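PDB 4YHE: GH5 from Bacteroidetes bacterium AC2a, which probably hydrolyses beta-1,4-glucosidic linkages in cellulose and related glucans, as a family 5 endoglucanase built on a beta/alpha barrel. Local coordinates for residues E86-A91 against E155-E160; T161-Q166 against F293-A298; M283-G288 against D323-A328. All blocks are in the same frame, centred on the assembly; numbering follows the deposited sequence.

Interaction 1: residues E86-A91 against E155-E160; sequences ELVHMA and EWLVFE
Val88, on helix 78-93, packs against Trp156 and Leu157 where strand 157-160 enters the (beta/alpha)8 barrel. The pairing joins an outer helix of the TIM-barrel fold to strand 157-160, whose neighbour in the barrel, strand 97-101, also receives Val88, at Ile100. The tight part is a single methyl group. Val88 CG1 lies anti to its own backbone nitrogen (chi1 161°) and reaches the edge of the indole, near the ring plane, 3.7 Å from Trp156 CZ3. The same methyl meets Leu157 CD1 at 4.0 Å, so one branch of the valine is shared by an aromatic rim and an aliphatic tip. No hydrogen bond crosses between the two segments, and the helix backbone stays well back, with Val88 CA 7.9 Å from Leu157 CA.

Towards the partly exposed side the packing is looser. There His89 and Trp156 form an offset edge-to-face pair, the indole giving the edge, with the planes at 73° and the imidazole and six-membered ring centroids 5.8 Å apart. The ring of His92 also stacks with Trp156. The imidazole is fixed in rotation from both nitrogens: ND1 is hydrogen-bonded to Asp85 O and NE2 to Asp153 OD1, while His89 NE2 also lies 4.0 Å from Trp156 CH2, near the plane of the indole.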
loop_
_atom_site.group_PDB
_atom_site.type_symbol
_atom_site.label_atom_id
_atom_site.label_comp_id
_atom_site.label_asym_id
_atom_site.label_seq_id
_atom_site.Cartn_x
_atom_site.Cartn_y
_atom_site.Cartn_z
ATOM N N GLU A 86 -20.017 0.872 1.277
ATOM C CA GLU A 86 -20.475 -0.529 1.332
ATOM C C GLU A 86 -19.330 -1.521 1.456
ATOM O O GLU A 86 -19.374 -2.450 2.276
ATOM C CB GLU A 86 -21.329 -0.882 0.097
ATOM C CG GLU A 86 -22.769 -0.388 0.182
ATOM C CD GLU A 86 -23.807 -1.512 0.383
ATOM O OE1 GLU A 86 -23.737 -2.583 -0.290
ATOM O OE2 GLU A 86 -24.726 -1.302 1.208
ATOM N N LEU A 87 -18.292 -1.323 0.651
ATOM C CA LEU A 87 -17.117 -2.222 0.701
ATOM C C LEU A 87 -16.428 -2.211 2.071
ATOM O O LEU A 87 -16.093 -3.272 2.628
ATOM C CB LEU A 87 -16.117 -1.805 -0.372
ATOM C CG LEU A 87 -16.587 -2.036 -1.809
ATOM C CD1 LEU A 87 -15.691 -1.263 -2.748
ATOM C CD2 LEU A 87 -16.584 -3.522 -2.115
ATOM N N VAL A 88 -16.236 -0.999 2.592
ATOM C CA VAL A 88 -15.649 -0.784 3.905
ATOM C C VAL A 88 -16.420 -1.590 4.949
ATOM O O VAL A 88 -15.846 -2.278 5.794
ATOM C CB VAL A 88 -15.671 0.734 4.227
ATOM C CG1 VAL A 88 -15.529 1.030 5.698
ATOM C CG2 VAL A 88 -14.576 1.445 3.461
ATOM N N HIS A 89 -17.745 -1.526 4.868
ATOM C CA HIS A 89 -18.573 -2.215 5.872
ATOM C C HIS A 89 -18.704 -3.711 5.671
ATOM O O HIS A 89 -18.840 -4.449 6.659
ATOM C CB HIS A 89 -19.903 -1.458 6.045
ATOM C CG HIS A 89 -19.738 -0.169 6.783
ATOM N ND1 HIS A 89 -19.626 1.054 6.150
ATOM C CD2 HIS A 89 -19.578 0.077 8.109
ATOM C CE1 HIS A 89 -19.451 1.995 7.059
ATOM N NE2 HIS A 89 -19.413 1.428 8.252
ATOM N N MET A 90 -18.568 -4.206 4.428
ATOM C CA MET A 90 -18.398 -5.656 4.215
ATOM C C MET A 90 -17.115 -6.164 4.874
ATOM O O MET A 90 -17.102 -7.206 5.549
ATOM C CB MET A 90 -18.350 -6.015 2.726
ATOM C CG MET A 90 -19.602 -5.713 1.918
ATOM S SD MET A 90 -19.306 -6.047 0.170
ATOM C CE MET A 90 -20.900 -5.708 -0.579
ATOM N N ALA A 91 -16.021 -5.430 4.649
ATOM C CA ALA A 91 -14.738 -5.744 5.266
ATOM C C ALA A 91 -14.840 -5.786 6.805
ATOM O O ALA A 91 -14.315 -6.710 7.441
ATOM C CB ALA A 91 -13.700 -4.716 4.843
ATOM N N GLU A 155 -11.659 2.971 14.947
ATOM C CA GLU A 155 -10.232 2.919 14.570
ATOM C C GLU A 155 -9.839 1.684 13.756
ATOM O O GLU A 155 -8.686 1.556 13.368
ATOM C CB GLU A 155 -9.302 3.162 15.768
ATOM C CG GLU A 155 -9.134 2.002 16.715
ATOM C CD GLU A 155 -8.132 2.302 17.834
ATOM O OE1 GLU A 155 -8.004 3.474 18.304
ATOM O OE2 GLU A 155 -7.485 1.333 18.247
ATOM N N TRP A 156 -10.792 0.764 13.544
ATOM C CA TRP A 156 -10.641 -0.302 12.563
ATOM C C TRP A 156 -10.572 0.263 11.129
ATOM O O TRP A 156 -10.092 -0.432 10.257
ATOM C CB TRP A 156 -11.760 -1.363 12.651
ATOM C CG TRP A 156 -13.127 -0.791 12.540
ATOM C CD1 TRP A 156 -13.949 -0.408 13.573
ATOM C CD2 TRP A 156 -13.840 -0.502 11.329
ATOM N NE1 TRP A 156 -15.118 0.110 13.072
ATOM C CE2 TRP A 156 -15.087 0.055 11.703
ATOM C CE3 TRP A 156 -13.548 -0.665 9.962
ATOM C CZ2 TRP A 156 -16.041 0.444 10.767
ATOM C CZ3 TRP A 156 -14.503 -0.276 9.031
ATOM C CH2 TRP A 156 -15.730 0.277 9.435
ATOM N N LEU A 157 -11.020 1.494 10.912
ATOM C CA LEU A 157 -10.958 2.160 9.593
ATOM C C LEU A 157 -9.808 3.185 9.581
ATOM O O LEU A 157 -9.817 4.139 10.353
ATOM C CB LEU A 157 -12.281 2.849 9.262
ATOM C CG LEU A 157 -12.357 3.646 7.944
ATOM C CD1 LEU A 157 -12.042 2.733 6.768
ATOM C CD2 LEU A 157 -13.702 4.307 7.755
ATOM N N VAL A 158 -8.830 2.953 8.699
ATOM C CA VAL A 158 -7.633 3.783 8.536
ATOM C C VAL A 158 -7.751 4.578 7.241
ATOM O O VAL A 158 -8.195 4.042 6.224
ATOM C CB VAL A 158 -6.368 2.899 8.438
ATOM C CG1 VAL A 158 -5.109 3.730 8.172
ATOM C CG2 VAL A 158 -6.169 2.017 9.670
ATOM N N PHE A 159 -7.404 5.854 7.285
ATOM C CA PHE A 159 -7.317 6.657 6.080
ATOM C C PHE A 159 -5.842 6.777 5.686
ATOM O O PHE A 159 -5.005 7.141 6.525
ATOM C CB PHE A 159 -7.852 8.074 6.283
ATOM C CG PHE A 159 -9.334 8.171 6.524
ATOM C CD1 PHE A 159 -10.184 7.108 6.318
ATOM C CD2 PHE A 159 -9.875 9.376 6.936
ATOM C CE1 PHE A 159 -11.538 7.239 6.549
ATOM C CE2 PHE A 159 -11.236 9.528 7.164
ATOM C CZ PHE A 159 -12.069 8.453 6.969
ATOM N N GLU A 160 -5.537 6.500 4.419
ATOM C CA GLU A 160 -4.211 6.704 3.862
ATOM C C GLU A 160 -4.309 7.891 2.899
ATOM O O GLU A 160 -5.118 7.864 1.973
ATOM C CB GLU A 160 -3.765 5.436 3.175
ATOM C CG GLU A 160 -2.444 5.511 2.431
ATOM C CD GLU A 160 -2.204 4.225 1.659
ATOM O OE1 GLU A 160 -1.908 3.163 2.284
ATOM O OE2 GLU A 160 -2.366 4.288 0.421
#

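Interaction 2: residues T161-Q166 against F293-A298; sequences TLNEIQ and FGEFGA
Asn163 and Glu295 face each other at the C-terminal mouth of the barrel, and most of what joins them is polar. The hydrogen bonding across the contact runs through one water. It accepts from Asn163 ND2 at 3.0 Å and donates to Glu295 OE2 at 2.7 Å, linking the loop after strand 157-160 to the corner at the end of strand 291-296. The amide end of Asn163 is brought to this water with CG anti to the backbone nitrogen (chi1 -172°), whereas Glu295 reaches in from across the barrel with an extended chain.

The direct approaches are between oxygens and are wider. Asn163 OD1 stands 3.8 Å from Glu295 OE2, with the amide and carboxylate planes 30° apart. Both oxygens look to the same guanidinium: Arg59 NH2 is hydrogen-bonded to Asn163 OD1, and Arg59 NH1 forms a salt bridge with Glu295 OE2. The two acid groups stay apart: Glu164 OE2 and Glu295 OE1 are 4.1 Å from each other, again with planes inclined by 30°; their CD atoms, Glu164 CD and Glu295 CD, are 5.4 Å apart.

A second shell sets each acid. Tyr243 OH is hydrogen-bonded to Glu295 OE1 and His241 ND1 to Glu164 OE2, while the side chain of Trp331 packs against Glu295. Little surface is buried between the segments, since both offer chain ends rather than flanks. Glu164, after Asn163 at the end of the fourth strand, and Glu295 at the end of the seventh are placed as the acid/base and the nucleophile, respectively, of retaining clan GH-A (4/7) glycosidases, which is consistent with the same roles here.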
loop_
_atom_site.group_PDB
_atom_site.type_symbol
_atom_site.label_atom_id
_atom_site.label_comp_id
_atom_site.label_asym_id
_atom_site.label_seq_id
_atom_site.Cartn_x
_atom_site.Cartn_y
_atom_site.Cartn_z
ATOM N N THR A 161 -3.519 8.929 3.151
ATOM C CA THR A 161 -3.758 10.242 2.553
ATOM C C THR A 161 -3.676 10.275 1.038
ATOM O O THR A 161 -4.475 10.969 0.385
ATOM C CB THR A 161 -2.788 11.311 3.094
ATOM O OG1 THR A 161 -1.431 10.878 2.976
ATOM C CG2 THR A 161 -3.076 11.588 4.538
ATOM N N LEU A 162 -2.661 9.592 0.518
ATOM C CA LEU A 162 -2.256 9.619 -0.879
ATOM C C LEU A 162 -1.598 8.279 -1.174
ATOM O O LEU A 162 -1.297 7.522 -0.252
ATOM C CB LEU A 162 -1.206 10.700 -1.109
ATOM C CG LEU A 162 -1.566 12.101 -0.640
ATOM C CD1 LEU A 162 -0.345 13.000 -0.690
ATOM C CD2 LEU A 162 -2.630 12.636 -1.571
ATOM N N ASN A 163 -1.363 8.012 -2.446
ATOM C CA ASN A 163 -0.699 6.801 -2.881
ATOM C C ASN A 163 0.791 7.000 -3.241
ATOM O O ASN A 163 1.640 7.120 -2.336
ATOM C CB ASN A 163 -1.497 6.144 -3.999
ATOM C CG ASN A 163 -0.958 4.784 -4.374
ATOM O OD1 ASN A 163 -0.598 3.979 -3.487
ATOM N ND2 ASN A 163 -0.834 4.529 -5.686
ATOM N N GLU A 164 1.123 7.019 -4.532
ATOM C CA GLU A 164 2.509 7.039 -4.963
ATOM C C GLU A 164 2.733 8.355 -5.684
ATOM O O GLU A 164 2.420 8.475 -6.864
ATOM C CB GLU A 164 2.809 5.856 -5.878
ATOM C CG GLU A 164 2.813 4.495 -5.155
ATOM C CD GLU A 164 3.271 3.358 -6.049
ATOM O OE1 GLU A 164 3.270 3.543 -7.292
ATOM O OE2 GLU A 164 3.611 2.271 -5.514
ATOM N N ILE A 165 3.258 9.333 -4.974
ATOM C CA ILE A 165 3.366 10.686 -5.544
ATOM C C ILE A 165 4.776 10.852 -6.090
ATOM O O ILE A 165 5.769 10.490 -5.431
ATOM C CB ILE A 165 2.990 11.740 -4.480
ATOM C CG1 ILE A 165 1.540 11.531 -4.025
ATOM C CG2 ILE A 165 3.237 13.159 -4.978
ATOM C CD1 ILE A 165 0.512 11.612 -5.136
ATOM N N GLN A 166 4.870 11.355 -7.314
ATOM C CA GLN A 166 6.142 11.394 -8.030
ATOM C C GLN A 166 6.045 12.265 -9.264
ATOM O O GLN A 166 4.983 12.791 -9.572
ATOM C CB GLN A 166 6.545 10.008 -8.485
ATOM C CG GLN A 166 5.535 9.335 -9.395
ATOM C CD GLN A 166 6.166 8.284 -10.272
ATOM O OE1 GLN A 166 7.250 8.492 -10.830
ATOM N NE2 GLN A 166 5.482 7.154 -10.430
ATOM N N PHE A 293 3.622 -1.651 5.148
ATOM C CA PHE A 293 3.678 -1.788 3.711
ATOM C C PHE A 293 2.243 -1.783 3.174
ATOM O O PHE A 293 1.534 -2.778 3.253
ATOM C CB PHE A 293 4.508 -3.007 3.279
ATOM C CG PHE A 293 5.994 -2.797 3.429
ATOM C CD1 PHE A 293 6.627 -3.095 4.629
ATOM C CD2 PHE A 293 6.753 -2.255 2.385
ATOM C CE1 PHE A 293 7.989 -2.876 4.782
ATOM C CE2 PHE A 293 8.108 -1.986 2.541
ATOM C CZ PHE A 293 8.737 -2.299 3.756
ATOM N N GLY A 294 1.839 -0.641 2.601
ATOM C CA GLY A 294 0.578 -0.535 1.886
ATOM C C GLY A 294 0.476 -1.520 0.736
ATOM O O GLY A 294 -0.609 -1.984 0.410
ATOM N N GLU A 295 1.618 -1.795 0.113
ATOM C CA GLU A 295 1.760 -2.779 -0.945
ATOM C C GLU A 295 3.071 -3.477 -0.865
ATOM O O GLU A 295 4.111 -2.828 -0.669
ATOM C CB GLU A 295 1.704 -2.109 -2.325
ATOM C CG GLU A 295 0.422 -1.396 -2.601
ATOM C CD GLU A 295 0.408 -0.640 -3.939
ATOM O OE1 GLU A 295 1.203 -0.976 -4.830
ATOM O OE2 GLU A 295 -0.419 0.269 -4.054
ATOM N N PHE A 296 3.048 -4.806 -0.989
ATOM C CA PHE A 296 4.250 -5.564 -1.311
ATOM C C PHE A 296 3.865 -6.736 -2.158
ATOM O O PHE A 296 2.706 -7.127 -2.219
ATOM C CB PHE A 296 5.043 -6.023 -0.053
ATOM C CG PHE A 296 4.461 -7.257 0.603
ATOM C CD1 PHE A 296 3.304 -7.155 1.360
ATOM C CD2 PHE A 296 5.030 -8.502 0.409
ATOM C CE1 PHE A 296 2.735 -8.283 1.966
ATOM C CE2 PHE A 296 4.479 -9.652 1.013
ATOM C CZ PHE A 296 3.319 -9.533 1.788
ATOM N N GLY A 297 4.843 -7.317 -2.811
ATOM C CA GLY A 297 4.617 -8.583 -3.461
ATOM C C GLY A 297 5.661 -8.935 -4.475
ATOM O O GLY A 297 6.618 -8.181 -4.706
ATOM N N ALA A 298 5.446 -10.096 -5.066
ATOM C CA ALA A 298 6.243 -10.642 -6.149
ATOM C C ALA A 298 5.300 -11.453 -7.017
ATOM O O ALA A 298 4.446 -12.235 -6.504
ATOM C CB ALA A 298 7.359 -11.538 -5.618
HETATM O O HOH W 1 0.421 1.829 -6.085
#

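Interaction 3: residues M283-G288 against D323-A328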
loop_
_atom_site.group_PDB
_atom_site.type_symbol
_atom_site.label_atom_id
_atom_site.label_comp_id
_atom_site.label_asym_id
_atom_site.label_seq_id
_atom_site.Cartn_x
_atom_site.Cartn_y
_atom_site.Cartn_z
ATOM N N MET A 283 14.214 4.420 12.003
ATOM C CA MET A 283 13.647 5.743 11.855
ATOM C C MET A 283 12.281 5.896 12.548
ATOM O O MET A 283 11.978 6.941 13.094
ATOM C CB MET A 283 13.505 6.102 10.378
ATOM C CG MET A 283 13.122 7.541 10.144
ATOM S SD MET A 283 14.488 8.650 10.559
ATOM C CE MET A 283 13.822 10.229 10.053
ATOM N N TYR A 284 11.467 4.845 12.527
ATOM C CA TYR A 284 10.077 4.961 12.889
ATOM C C TYR A 284 9.753 4.018 14.092
ATOM O O TYR A 284 9.444 4.488 15.184
ATOM C CB TYR A 284 9.184 4.691 11.660
ATOM C CG TYR A 284 9.433 5.673 10.502
ATOM C CD1 TYR A 284 9.343 7.035 10.693
ATOM C CD2 TYR A 284 9.766 5.209 9.226
ATOM C CE1 TYR A 284 9.561 7.938 9.637
ATOM C CE2 TYR A 284 10.022 6.089 8.178
ATOM C CZ TYR A 284 9.921 7.438 8.375
ATOM O OH TYR A 284 10.181 8.323 7.297
ATOM N N ILE A 285 9.822 2.729 13.882
ATOM C CA ILE A 285 9.323 1.782 14.875
ATOM C C ILE A 285 10.011 2.034 16.229
ATOM O O ILE A 285 9.350 2.108 17.263
ATOM C CB ILE A 285 9.573 0.341 14.483
ATOM C CG1 ILE A 285 8.867 -0.040 13.169
ATOM C CG2 ILE A 285 9.156 -0.606 15.619
ATOM C CD1 ILE A 285 7.356 0.038 13.179
ATOM N N ARG A 286 11.339 2.148 16.197
ATOM C CA ARG A 286 12.152 2.331 17.407
ATOM C C ARG A 286 11.752 3.590 18.192
ATOM O O ARG A 286 11.969 3.669 19.391
ATOM C CB ARG A 286 13.639 2.344 16.994
ATOM C CG ARG A 286 14.639 2.361 18.124
ATOM C CD ARG A 286 16.071 2.089 17.668
ATOM N NE ARG A 286 16.615 3.102 16.746
ATOM C CZ ARG A 286 17.907 3.177 16.380
ATOM N NH1 ARG A 286 18.788 2.301 16.848
ATOM N NH2 ARG A 286 18.322 4.126 15.536
ATOM N N ARG A 287 11.148 4.555 17.502
ATOM C CA ARG A 287 10.659 5.786 18.045
ATOM C C ARG A 287 9.163 5.746 18.369
ATOM O O ARG A 287 8.595 6.774 18.663
ATOM C CB ARG A 287 10.860 6.930 17.017
ATOM C CG ARG A 287 12.235 6.994 16.399
ATOM C CD ARG A 287 13.240 7.562 17.376
ATOM N NE ARG A 287 12.871 8.902 17.836
ATOM C CZ ARG A 287 12.944 10.020 17.098
ATOM N NH1 ARG A 287 13.388 10.014 15.843
ATOM N NH2 ARG A 287 12.574 11.172 17.626
ATOM N N GLY A 288 8.523 4.593 18.281
ATOM C CA GLY A 288 7.085 4.495 18.545
ATOM C C GLY A 288 6.175 4.954 17.415
ATOM O O GLY A 288 4.994 5.277 17.660
ATOM N N ASP A 323 9.464 -9.332 12.792
ATOM C CA ASP A 323 10.535 -9.119 13.771
ATOM C C ASP A 323 10.827 -7.656 14.021
ATOM O O ASP A 323 11.315 -7.305 15.083
ATOM C CB ASP A 323 11.800 -9.867 13.354
ATOM C CG ASP A 323 11.657 -11.378 13.484
ATOM O OD1 ASP A 323 10.717 -11.826 14.160
ATOM O OD2 ASP A 323 12.443 -12.120 12.876
ATOM N N ARG A 324 10.504 -6.801 13.040
ATOM C CA ARG A 324 10.606 -5.358 13.157
ATOM C C ARG A 324 9.278 -4.663 13.459
ATOM O O ARG A 324 9.197 -3.445 13.435
ATOM C CB ARG A 324 11.241 -4.816 11.857
ATOM C CG ARG A 324 12.727 -5.099 11.803
ATOM C CD ARG A 324 13.351 -5.196 10.423
ATOM N NE ARG A 324 14.712 -5.706 10.563
ATOM C CZ ARG A 324 15.026 -6.982 10.780
ATOM N NH1 ARG A 324 14.085 -7.931 10.800
ATOM N NH2 ARG A 324 16.298 -7.325 10.945
ATOM N N ARG A 325 8.239 -5.438 13.796
ATOM C CA ARG A 325 6.919 -4.885 14.148
ATOM C C ARG A 325 6.234 -4.107 13.018
ATOM O O ARG A 325 5.476 -3.167 13.256
ATOM C CB ARG A 325 7.029 -4.035 15.430
ATOM C CG ARG A 325 7.643 -4.871 16.550
ATOM C CD ARG A 325 7.697 -4.176 17.889
ATOM N NE ARG A 325 8.415 -5.084 18.779
ATOM C CZ ARG A 325 8.250 -5.182 20.095
ATOM N NH1 ARG A 325 7.392 -4.399 20.743
ATOM N NH2 ARG A 325 8.972 -6.082 20.761
ATOM N N ILE A 326 6.519 -4.543 11.811
ATOM C CA ILE A 326 5.982 -3.953 10.582
ATOM C C ILE A 326 4.927 -4.901 9.984
ATOM O O ILE A 326 5.158 -6.094 9.822
ATOM C CB ILE A 326 7.112 -3.716 9.598
ATOM C CG1 ILE A 326 8.054 -2.636 10.150
ATOM C CG2 ILE A 326 6.567 -3.233 8.240
ATOM C CD1 ILE A 326 9.313 -2.492 9.317
ATOM N N SER A 327 3.770 -4.330 9.686
ATOM C CA SER A 327 2.704 -5.004 8.962
ATOM C C SER A 327 2.813 -4.733 7.458
ATOM O O SER A 327 3.504 -3.773 7.014
ATOM C CB SER A 327 1.359 -4.506 9.476
ATOM O OG SER A 327 1.230 -3.090 9.392
ATOM N N ALA A 328 2.104 -5.538 6.680
ATOM C CA ALA A 328 2.229 -5.481 5.208
ATOM C C ALA A 328 1.012 -6.037 4.477
ATOM O O ALA A 328 0.476 -7.092 4.838
ATOM C CB ALA A 328 3.481 -6.211 4.771
#
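Ile285 meets the facing segment largely through backbone oxygens: its CG1 lies 3.4 Å from Arg324 O and its CD1 3.7 Å from Arg325 O. An aliphatic side chain thus rests on two successive peptide carbonyls. The place is the N-terminal end of the TIM barrel, where helix 270-285 and helix 304-323 both stop before their chains turn into strands 291-296 and 327-332.

Each helix ends in a Schellman motif. On one side the C-prime residue is Gly288, whose N bonds to Ile285 O at 2.8 Å while Val289 N reaches Tyr284 O. On the other side it is Arg325, which takes the positive phi (62°) as a residue with a side chain. That turn brings its CB to 4.0 Å from Ile285 CG2, although the rest of the chain runs off, extended, to a salt bridge with Asp4. Arg324 also leads away from the contact; its guanidinium is hydrogen-bonded to Asn278 on helix 270-285 and to the carbonyl of Ala320.

The branches of Ile285 divide the work. A chi1 of -61° sets CG1 beside the backbone nitrogen and CG2 anti to it, which separates the two branches: CG2 lies against Arg325 CB, while the ethyl arm turns toward Ile326 and the carbonyl of Arg325. That arm meets Ile326 obliquely, Ile285 CG1 being 4.1 Å from Ile326 CG1.

Overall arrangement
All three contacts use the same eight-stranded barrel. Interaction 2 lies near the centre of the chain, buried at the C-terminal mouth, and is almost wholly polar: carboxylates, an amide and a water. Interactions 1 and 3, farther out and partly buried, sit about 23 Å apart (between centres) at the N-terminal end, where outer helices meet the starts of strands. Both are mainly apolar, the first a valine methyl against an indole and a leucine, beside a histidine-tryptophan ring pair, the third between an isoleucine and turning backbone. Interactions 1 and 2 follow directly along strand 157-160 into its loop. Interactions 2 and 3 share neighbouring strands, joined by Phe293 packing on Ile326 and Ala328.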